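Local coordinates for enoyl-CoA hydratase/isomerase family protein (Bacillus anthracis, PDB 3KQF) that probably catalyses the reversible hydration of trans-2-enoyl-CoA thioesters to 3-hydroxyacyl-CoA, the reaction of the crotonase family of enoyl-CoA hydratases, at residues A108-I112 with S132-G136; R127-E131 with L193-A197; I210-L214 with A237-V241. The contacts are given in a common frame with arbitrary orientation. Residue numbers count along the deposited sequence, not the author numbering.

Contact 1: residues A108-I112 with S132-G136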
ATOM      1  N   ALA A 108      11.829   1.569 -18.565  1.00 13.45           N
ATOM      2  CA  ALA A 108      12.462   2.869 -18.786  1.00 14.10           C
ATOM      3  C   ALA A 108      11.467   3.630 -19.657  1.00 14.41           C
ATOM      4  O   ALA A 108      11.423   3.454 -20.893  1.00 14.05           O
ATOM      5  CB  ALA A 108      13.839   2.723 -19.476  1.00 14.08           C
ATOM      6  N   ILE A 109      10.657   4.459 -18.997  1.00 15.05           N
ATOM      7  CA  ILE A 109       9.549   5.172 -19.624  1.00 14.86           C
ATOM      8  C   ILE A 109      10.044   6.486 -20.222  1.00 15.20           C
ATOM      9  O   ILE A 109      10.207   7.483 -19.531  1.00 14.64           O
ATOM     10  CB  ILE A 109       8.393   5.378 -18.607  1.00 13.99           C
ATOM     11  CG1 ILE A 109       8.097   4.051 -17.885  1.00 15.51           C
ATOM     12  CG2 ILE A 109       7.126   5.900 -19.319  1.00 15.41           C
ATOM     13  CD1 ILE A 109       7.046   4.127 -16.767  1.00 16.02           C
ATOM     14  N   ASN A 110      10.300   6.428 -21.527  1.00 15.96           N
ATOM     15  CA  ASN A 110      10.881   7.514 -22.303  1.00 17.34           C
ATOM     16  C   ASN A 110       9.888   8.540 -22.838  1.00 17.47           C
ATOM     17  O   ASN A 110      10.290   9.529 -23.440  1.00 18.73           O
ATOM     18  CB  ASN A 110      11.644   6.914 -23.496  1.00 18.13           C
ATOM     19  CG  ASN A 110      10.748   6.052 -24.398  1.00 17.15           C
ATOM     20  OD1 ASN A 110      10.262   4.993 -23.988  1.00 14.52           O
ATOM     21  ND2 ASN A 110      10.567   6.489 -25.647  1.00 19.26           N
ATOM     22  N   GLY A 111       8.597   8.302 -22.644  1.00 16.31           N
ATOM     23  CA  GLY A 111       7.579   9.219 -23.148  1.00 16.06           C
ATOM     24  C   GLY A 111       6.213   8.792 -22.672  1.00 16.02           C
ATOM     25  O   GLY A 111       6.096   8.160 -21.626  1.00 15.79           O
ATOM     26  N   ILE A 112       5.173   9.132 -23.439  0.70 16.03           N
ATOM     27  CA  ILE A 112       3.807   8.777 -23.048  0.70 15.35           C
ATOM     28  C   ILE A 112       3.665   7.275 -22.821  0.70 15.32           C
ATOM     29  O   ILE A 112       4.235   6.459 -23.540  0.70 14.34           O
ATOM     30  CB  ILE A 112       2.701   9.270 -24.038  0.70 16.35           C
ATOM     31  CG1 ILE A 112       2.896   8.714 -25.453  0.70 17.04           C
ATOM     32  CG2 ILE A 112       2.635  10.812 -24.061  0.70 13.76           C
ATOM     33  CD1 ILE A 112       1.643   8.818 -26.316  0.70 19.82           C
ATOM     34  N   SER A 132       9.877  14.124 -18.725  1.00 16.63           N
ATOM     35  CA  SER A 132       8.861  14.542 -19.691  1.00 16.87           C
ATOM     36  C   SER A 132       7.800  13.483 -19.993  1.00 16.64           C
ATOM     37  O   SER A 132       6.902  13.734 -20.800  1.00 18.38           O
ATOM     38  CB  SER A 132       9.542  14.986 -20.998  1.00 17.49           C
ATOM     39  OG  SER A 132      10.371  13.947 -21.501  1.00 18.91           O
ATOM     40  N   ALA A 133       7.895  12.312 -19.369  1.00 14.82           N
ATOM     41  CA  ALA A 133       6.920  11.250 -19.586  1.00 15.55           C
ATOM     42  C   ALA A 133       5.594  11.564 -18.927  1.00 15.94           C
ATOM     43  O   ALA A 133       5.500  12.380 -18.002  1.00 15.44           O
ATOM     44  CB  ALA A 133       7.445   9.899 -19.074  1.00 14.49           C
ATOM     45  N   SER A 134       4.548  10.941 -19.448  1.00 17.05           N
ATOM     46  CA  SER A 134       3.212  11.087 -18.873  1.00 18.63           C
ATOM     47  C   SER A 134       2.592   9.712 -18.852  1.00 17.03           C
ATOM     48  O   SER A 134       2.881   8.866 -19.726  1.00 17.20           O
ATOM     49  CB  SER A 134       2.344  12.105 -19.624  1.00 20.46           C
ATOM     50  OG  SER A 134       2.324  11.882 -21.015  1.00 26.27           O
ATOM     51  N   LEU A 135       1.787   9.467 -17.827  1.00 13.49           N
ATOM     52  CA  LEU A 135       1.172   8.183 -17.632  1.00 14.94           C
ATOM     53  C   LEU A 135      -0.295   8.306 -17.347  1.00 14.43           C
ATOM     54  O   LEU A 135      -0.821   9.396 -17.076  1.00 15.27           O
ATOM     55  CB  LEU A 135       1.817   7.447 -16.439  1.00 15.03           C
ATOM     56  CG  LEU A 135       3.319   7.162 -16.525  1.00 16.57           C
ATOM     57  CD1 LEU A 135       4.129   8.375 -16.142  1.00 18.67           C
ATOM     58  CD2 LEU A 135       3.668   5.950 -15.622  1.00 17.50           C
ATOM     59  N   GLY A 136      -0.962   7.171 -17.393  1.00 16.02           N
ATOM     60  CA  GLY A 136      -2.374   7.146 -17.058  1.00 15.69           C
ATOM     61  C   GLY A 136      -3.081   5.965 -17.667  1.00 15.10           C
ATOM     62  O   GLY A 136      -2.642   5.417 -18.685  1.00 15.72           O
TER
HETATM   63  O   HOH W   1       9.324  12.155 -23.142  1.00 22.06           O
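In the beta-beta-alpha spiral of the crotonase fold, the chain passes twice here from the six-stranded sheet to the three-stranded one: residues 108-112 leave strand 105-109 for strand 112-114, and residues 132-136 lead from strand 126-130 into strand 134-136. The two short strands run parallel, with I112 and S134 neighbours in register. I109 carries most of the apolar packing. Its CB points toward the second segment, and in the mt rotamer CG2 lies 4.0 Å from A133 CB while CD1 reaches L135 CD2, also at 4.0 Å. L135 starts sideways, but chi1 near -60° and chi2 near +81° bring its end round to the isoleucine. A133 CB also lies against two carbonyls, 3.4 Å from G111 O and 3.7 Å from I109 O. N110, with chi1 p, turns the other way; its amide group is held by G61, G63 and A66. I112 points away overall, though its CB still touches the second segment; its CA meets S134 O in a CA-H...O contact of 3.4 Å, and its CG2 lies 3.2 Å from S134 OG, which the p rotamer of the serine presents. A water also bridges the segments: it donates to N110 O at 2.8 Å and lies 2.6 Å from S132 OG, also on a p rotamer.

Contact 2: residues R127-E131 with L193-A197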
ATOM      1  N   ARG A 127       9.997   0.899 -12.115  1.00 13.67           N
ATOM      2  CA  ARG A 127       9.937   1.861 -13.186  1.00 13.80           C
ATOM      3  C   ARG A 127      10.801   3.108 -13.006  1.00 13.54           C
ATOM      4  O   ARG A 127      10.875   3.689 -11.922  1.00 13.59           O
ATOM      5  CB  ARG A 127       8.461   2.306 -13.256  1.00 13.69           C
ATOM      6  CG  ARG A 127       7.482   1.218 -13.700  1.00 13.98           C
ATOM      7  CD  ARG A 127       6.105   1.287 -12.996  1.00 15.89           C
ATOM      8  NE  ARG A 127       6.245   0.881 -11.596  1.00 14.02           N
ATOM      9  CZ  ARG A 127       6.342  -0.392 -11.174  1.00 16.66           C
ATOM     10  NH1 ARG A 127       6.515  -0.651  -9.886  1.00 13.64           N
ATOM     11  NH2 ARG A 127       6.284  -1.396 -12.031  1.00 15.92           N
ATOM     12  N   ILE A 128      11.473   3.486 -14.085  1.00 13.70           N
ATOM     13  CA  ILE A 128      12.262   4.729 -14.146  1.00 14.25           C
ATOM     14  C   ILE A 128      11.585   5.531 -15.257  1.00 14.89           C
ATOM     15  O   ILE A 128      11.407   5.013 -16.366  1.00 16.17           O
ATOM     16  CB  ILE A 128      13.705   4.512 -14.555  1.00 15.07           C
ATOM     17  CG1 ILE A 128      14.408   3.482 -13.668  1.00 18.84           C
ATOM     18  CG2 ILE A 128      14.482   5.878 -14.537  1.00 12.58           C
ATOM     19  CD1 ILE A 128      15.769   3.095 -14.198  1.00 23.99           C
ATOM     20  N   ALA A 129      11.211   6.771 -14.984  1.00 15.48           N
ATOM     21  CA  ALA A 129      10.564   7.635 -15.978  1.00 16.38           C
ATOM     22  C   ALA A 129      11.352   8.885 -16.347  1.00 15.98           C
ATOM     23  O   ALA A 129      11.986   9.492 -15.507  1.00 15.20           O
ATOM     24  CB  ALA A 129       9.224   8.083 -15.475  1.00 15.29           C
ATOM     25  N   ALA A 130      11.225   9.289 -17.607  1.00 15.45           N
ATOM     26  CA  ALA A 130      11.789  10.530 -18.078  1.00 15.83           C
ATOM     27  C   ALA A 130      10.963  11.635 -17.432  1.00 15.10           C
ATOM     28  O   ALA A 130       9.752  11.456 -17.232  1.00 15.99           O
ATOM     29  CB  ALA A 130      11.678  10.636 -19.603  1.00 14.12           C
ATOM     30  N   GLU A 131      11.603  12.761 -17.125  1.00 14.75           N
ATOM     31  CA  GLU A 131      10.920  13.930 -16.550  1.00 16.01           C
ATOM     32  C   GLU A 131       9.751  14.353 -17.415  1.00 17.03           C
ATOM     33  O   GLU A 131       8.760  14.884 -16.907  1.00 17.23           O
ATOM     34  CB  GLU A 131      11.874  15.148 -16.414  1.00 17.17           C
ATOM     35  CG  GLU A 131      12.842  15.088 -15.247  1.00 20.15           C
ATOM     36  CD  GLU A 131      13.703  16.349 -15.121  1.00 24.60           C
ATOM     37  OE1 GLU A 131      14.392  16.713 -16.094  1.00 26.14           O
ATOM     38  OE2 GLU A 131      13.705  16.966 -14.034  1.00 29.07           O
ATOM     39  N   LEU A 193      17.920   8.896 -19.409  1.00 15.99           N
ATOM     40  CA  LEU A 193      17.108   7.726 -19.057  1.00 14.89           C
ATOM     41  C   LEU A 193      17.823   6.404 -19.335  1.00 15.78           C
ATOM     42  O   LEU A 193      17.860   5.518 -18.493  1.00 15.04           O
ATOM     43  CB  LEU A 193      15.785   7.785 -19.801  1.00 15.24           C
ATOM     44  CG  LEU A 193      14.828   6.620 -19.591  1.00 15.03           C
ATOM     45  CD1 LEU A 193      14.516   6.434 -18.102  1.00 17.63           C
ATOM     46  CD2 LEU A 193      13.578   6.846 -20.381  1.00 18.35           C
ATOM     47  N   GLU A 194      18.420   6.285 -20.507  1.00 17.21           N
ATOM     48  CA  GLU A 194      19.101   5.051 -20.856  1.00 19.23           C
ATOM     49  C   GLU A 194      20.261   4.721 -19.919  1.00 18.58           C
ATOM     50  O   GLU A 194      20.374   3.583 -19.471  1.00 17.41           O
ATOM     51  CB  GLU A 194      19.597   5.101 -22.296  1.00 21.47           C
ATOM     52  CG  GLU A 194      19.989   3.732 -22.819  1.00 26.97           C
ATOM     53  CD  GLU A 194      20.302   3.753 -24.298  1.00 32.79           C
ATOM     54  OE1 GLU A 194      21.252   4.455 -24.703  1.00 34.74           O
ATOM     55  OE2 GLU A 194      19.604   3.037 -25.045  1.00 37.63           O
ATOM     56  N   GLU A 195      21.127   5.690 -19.610  1.00 17.82           N
ATOM     57  CA  GLU A 195      22.262   5.369 -18.733  1.00 18.57           C
ATOM     58  C   GLU A 195      21.802   5.061 -17.306  1.00 16.00           C
ATOM     59  O   GLU A 195      22.368   4.197 -16.665  1.00 14.37           O
ATOM     60  CB  GLU A 195      23.410   6.407 -18.759  1.00 19.88           C
ATOM     61  CG  GLU A 195      23.221   7.695 -17.987  1.00 26.84           C
ATOM     62  CD  GLU A 195      24.532   8.506 -17.888  1.00 34.44           C
ATOM     63  OE1 GLU A 195      25.606   7.980 -18.274  1.00 38.46           O
ATOM     64  OE2 GLU A 195      24.490   9.659 -17.406  1.00 40.22           O
ATOM     65  N   LYS A 196      20.763   5.738 -16.827  1.00 15.54           N
ATOM     66  CA  LYS A 196      20.243   5.460 -15.482  1.00 17.04           C
ATOM     67  C   LYS A 196      19.695   4.011 -15.395  1.00 16.91           C
ATOM     68  O   LYS A 196      19.919   3.303 -14.400  1.00 14.66           O
ATOM     69  CB  LYS A 196      19.141   6.452 -15.124  1.00 17.81           C
ATOM     70  CG  LYS A 196      18.551   6.298 -13.691  1.00 22.09           C
ATOM     71  CD  LYS A 196      19.578   6.654 -12.619  1.00 29.83           C
ATOM     72  CE  LYS A 196      18.954   6.684 -11.227  1.00 35.64           C
ATOM     73  NZ  LYS A 196      19.943   7.085 -10.184  1.00 38.39           N
ATOM     74  N   ALA A 197      18.944   3.583 -16.413  1.00 15.59           N
ATOM     75  CA  ALA A 197      18.405   2.216 -16.427  1.00 16.39           C
ATOM     76  C   ALA A 197      19.533   1.193 -16.506  1.00 15.60           C
ATOM     77  O   ALA A 197      19.497   0.165 -15.839  1.00 17.34           O
ATOM     78  CB  ALA A 197      17.430   2.019 -17.592  1.00 16.75           C
TER
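I128 lies across one turn of the helix that begins at L193, overlapping L193 at one end and A197 at the other. Its CB points toward the helix, and the mt rotamer spreads the side chain along it: CG2 packs 3.6 Å from L193 CD1, while CD1 reaches A197 CA at 3.6 Å and A197 CB at 3.9 Å. L193 and A197 are held one turn apart by the backbone hydrogen bond from A197 N to L193 O (3.0 Å), so the isoleucine meets a preformed ridge. Between them, K196 adds its backbone O, 4.2 Å from I128 CD1, and the start of its side chain, CG 4.2 Å from I128 CG2; its end leads away from the strand. L193 reaches further along the strand, placing CD2 4.3 Å from A130 CB. The residues between and before alternate as a strand requires: A129 directs its CB away from the helix, and R127 lies out of the helix's reach, where its guanidinium forms a salt bridge with E185 and hydrogen bonds to the carbonyls of S121 and C124. The helix covers neighbouring strands as well, L193 touching both A108 of strand 105-109 and V188 of strand 186-188. Strand and helix axes approach to 9.1 Å at 163°, nearly antiparallel. Such largely apolar packing of a returning helix on parallel strands is typical of alpha/beta layering, and here helix 193-206 covers part of one face of the six-stranded sheet, over strands 105-109, 126-130 and 186-188, in the crotonase fold.

Contact 3: residues I210-L214 with A237-V241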
ATOM      1  N   ILE A 210      21.120 -16.205  -8.328  1.00 14.23           N
ATOM      2  CA  ILE A 210      20.182 -17.178  -7.750  1.00 15.05           C
ATOM      3  C   ILE A 210      19.389 -16.453  -6.664  1.00 14.35           C
ATOM      4  O   ILE A 210      18.163 -16.582  -6.574  1.00 13.25           O
ATOM      5  CB  ILE A 210      20.921 -18.406  -7.170  1.00 14.95           C
ATOM      6  CG1 ILE A 210      21.605 -19.184  -8.289  1.00 17.95           C
ATOM      7  CG2 ILE A 210      19.964 -19.280  -6.382  1.00 15.93           C
ATOM      8  CD1 ILE A 210      22.429 -20.354  -7.806  1.00 15.50           C
ATOM      9  N   ALA A 211      20.082 -15.622  -5.893  1.00 13.64           N
ATOM     10  CA  ALA A 211      19.479 -14.847  -4.808  1.00 13.72           C
ATOM     11  C   ALA A 211      18.452 -13.817  -5.328  1.00 14.78           C
ATOM     12  O   ALA A 211      17.340 -13.712  -4.807  1.00 15.14           O
ATOM     13  CB  ALA A 211      20.587 -14.130  -3.991  1.00 15.42           C
ATOM     14  N   VAL A 212      18.817 -13.100  -6.390  1.00 15.01           N
ATOM     15  CA  VAL A 212      17.924 -12.100  -6.980  1.00 15.13           C
ATOM     16  C   VAL A 212      16.666 -12.791  -7.527  1.00 14.54           C
ATOM     17  O   VAL A 212      15.545 -12.323  -7.300  1.00 15.01           O
ATOM     18  CB  VAL A 212      18.623 -11.269  -8.067  1.00 14.25           C
ATOM     19  CG1 VAL A 212      17.617 -10.377  -8.844  1.00 15.28           C
ATOM     20  CG2 VAL A 212      19.738 -10.408  -7.461  1.00 14.41           C
ATOM     21  N   ARG A 213      16.856 -13.894  -8.245  1.00 15.81           N
ATOM     22  CA  ARG A 213      15.725 -14.642  -8.813  1.00 17.00           C
ATOM     23  C   ARG A 213      14.809 -15.178  -7.725  1.00 18.32           C
ATOM     24  O   ARG A 213      13.581 -15.094  -7.847  1.00 18.76           O
ATOM     25  CB  ARG A 213      16.208 -15.790  -9.718  1.00 17.37           C
ATOM     26  CG  ARG A 213      16.910 -15.280 -10.976  1.00 20.20           C
ATOM     27  CD  ARG A 213      16.959 -16.340 -12.084  1.00 23.70           C
ATOM     28  NE  ARG A 213      17.611 -15.850 -13.300  1.00 28.74           N
ATOM     29  CZ  ARG A 213      17.553 -16.448 -14.494  1.00 30.16           C
ATOM     30  NH1 ARG A 213      16.828 -17.551 -14.674  1.00 32.37           N
ATOM     31  NH2 ARG A 213      18.194 -15.918 -15.532  1.00 28.76           N
ATOM     32  N   LEU A 214      15.403 -15.735  -6.669  1.00 17.66           N
ATOM     33  CA  LEU A 214      14.611 -16.237  -5.528  1.00 17.68           C
ATOM     34  C   LEU A 214      13.882 -15.087  -4.801  1.00 16.79           C
ATOM     35  O   LEU A 214      12.737 -15.251  -4.354  1.00 18.09           O
ATOM     36  CB  LEU A 214      15.497 -17.056  -4.570  1.00 16.55           C
ATOM     37  CG  LEU A 214      15.820 -18.479  -5.009  1.00 20.30           C
ATOM     38  CD1 LEU A 214      16.946 -19.097  -4.144  1.00 16.71           C
ATOM     39  CD2 LEU A 214      14.560 -19.353  -4.947  1.00 20.57           C
ATOM     40  N   ALA A 237      12.544 -20.476   0.165  1.00 21.08           N
ATOM     41  CA  ALA A 237      13.397 -19.779  -0.791  1.00 21.87           C
ATOM     42  C   ALA A 237      14.810 -19.626  -0.252  1.00 22.30           C
ATOM     43  O   ALA A 237      15.780 -19.784  -1.004  1.00 23.83           O
ATOM     44  CB  ALA A 237      12.823 -18.422  -1.142  1.00 21.77           C
ATOM     45  N   TYR A 238      14.927 -19.310   1.042  1.00 20.49           N
ATOM     46  CA  TYR A 238      16.231 -19.128   1.695  1.00 21.18           C
ATOM     47  C   TYR A 238      17.059 -20.445   1.622  1.00 21.24           C
ATOM     48  O   TYR A 238      18.286 -20.421   1.484  1.00 18.51           O
ATOM     49  CB  TYR A 238      16.021 -18.646   3.135  1.00 21.66           C
ATOM     50  CG  TYR A 238      17.274 -18.228   3.880  1.00 23.01           C
ATOM     51  CD1 TYR A 238      17.765 -16.932   3.783  1.00 21.44           C
ATOM     52  CD2 TYR A 238      17.935 -19.114   4.719  1.00 27.06           C
ATOM     53  CE1 TYR A 238      18.902 -16.540   4.480  1.00 25.84           C
ATOM     54  CE2 TYR A 238      19.065 -18.723   5.426  1.00 28.74           C
ATOM     55  CZ  TYR A 238      19.541 -17.434   5.298  1.00 28.53           C
ATOM     56  OH  TYR A 238      20.670 -17.038   6.001  1.00 35.22           O
ATOM     57  N   GLU A 239      16.381 -21.585   1.653  1.00 20.45           N
ATOM     58  CA  GLU A 239      17.066 -22.876   1.529  1.00 20.93           C
ATOM     59  C   GLU A 239      17.746 -22.979   0.168  1.00 21.64           C
ATOM     60  O   GLU A 239      18.738 -23.674   0.015  1.00 22.29           O
ATOM     61  CB  GLU A 239      16.071 -24.026   1.702  1.00 22.04           C
ATOM     62  CG  GLU A 239      15.401 -24.049   3.051  1.00 23.23           C
ATOM     63  CD  GLU A 239      16.365 -24.375   4.172  1.00 29.52           C
ATOM     64  OE1 GLU A 239      16.310 -23.699   5.221  1.00 33.82           O
ATOM     65  OE2 GLU A 239      17.200 -25.286   3.987  1.00 30.93           O
ATOM     66  N   GLY A 240      17.195 -22.281  -0.822  1.00 22.48           N
ATOM     67  CA  GLY A 240      17.757 -22.269  -2.166  1.00 23.20           C
ATOM     68  C   GLY A 240      19.063 -21.502  -2.302  1.00 23.36           C
ATOM     69  O   GLY A 240      19.720 -21.607  -3.321  1.00 24.54           O
ATOM     70  N   VAL A 241      19.434 -20.695  -1.309  1.00 23.39           N
ATOM     71  CA  VAL A 241      20.699 -19.940  -1.399  1.00 23.28           C
ATOM     72  C   VAL A 241      21.774 -20.406  -0.447  1.00 24.67           C
ATOM     73  O   VAL A 241      22.966 -20.248  -0.727  1.00 23.41           O
ATOM     74  CB  VAL A 241      20.479 -18.427  -1.171  1.00 23.96           C
ATOM     75  CG1 VAL A 241      19.650 -17.874  -2.271  1.00 22.00           C
ATOM     76  CG2 VAL A 241      19.840 -18.157   0.213  1.00 20.73           C
TER
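Consecutive helices 209-222 and 227-242 form an antiparallel helical hairpin in the C-terminal region, the part that in crotonases takes part in trimer formation; the axes of the two segments lie 9.6 Å apart at 173°. I210 opens the contact at its margin, with CG2 3.9 Å from G240 O and 4.4 Å from V241 CG1. A211 is buried; its CA lies 4.0 Å from V241 CG1, and its side chain also touches I144 of the second subunit. V212 and R213 turn to other surroundings, the arginine donating to E51 O. L214, one helical turn after I210, buries the most area, packing CD2 4.3 Å from A237 CB. On the partner helix, A237 and V241 also pack on the second subunit, and E239 forms a salt bridge with its R85. A side chain at G240 would collide with L214, whose CD1 sits 3.7 Å from G240 C, 3.5 Å from V241 CG1 and 3.4 Å from A237 O.

Overall arrangement
Contacts 1 and 2 form one continuous region of the spiral, their centres 10 Å apart. Strands 105-109 and 126-130 are adjacent in the six-stranded sheet, where I109 N meets I128 O and I109 O meets A130 N, both probable hydrogen bonds of 2.8 Å; L193 CD2 also packs on N110 CA at 3.4 Å. Contact 3 stands apart, its centre 28 and 33 Å from those of contacts 2 and 1, although helix 209-222 follows helix 193-206. In crotonases the acyl-CoA pocket is built from the spiral core, so contacts 1 and 2 probably belong to the framework behind it. Contact 3 has seven residues within reach of the second subunit, contact 2 one and contact 1 none.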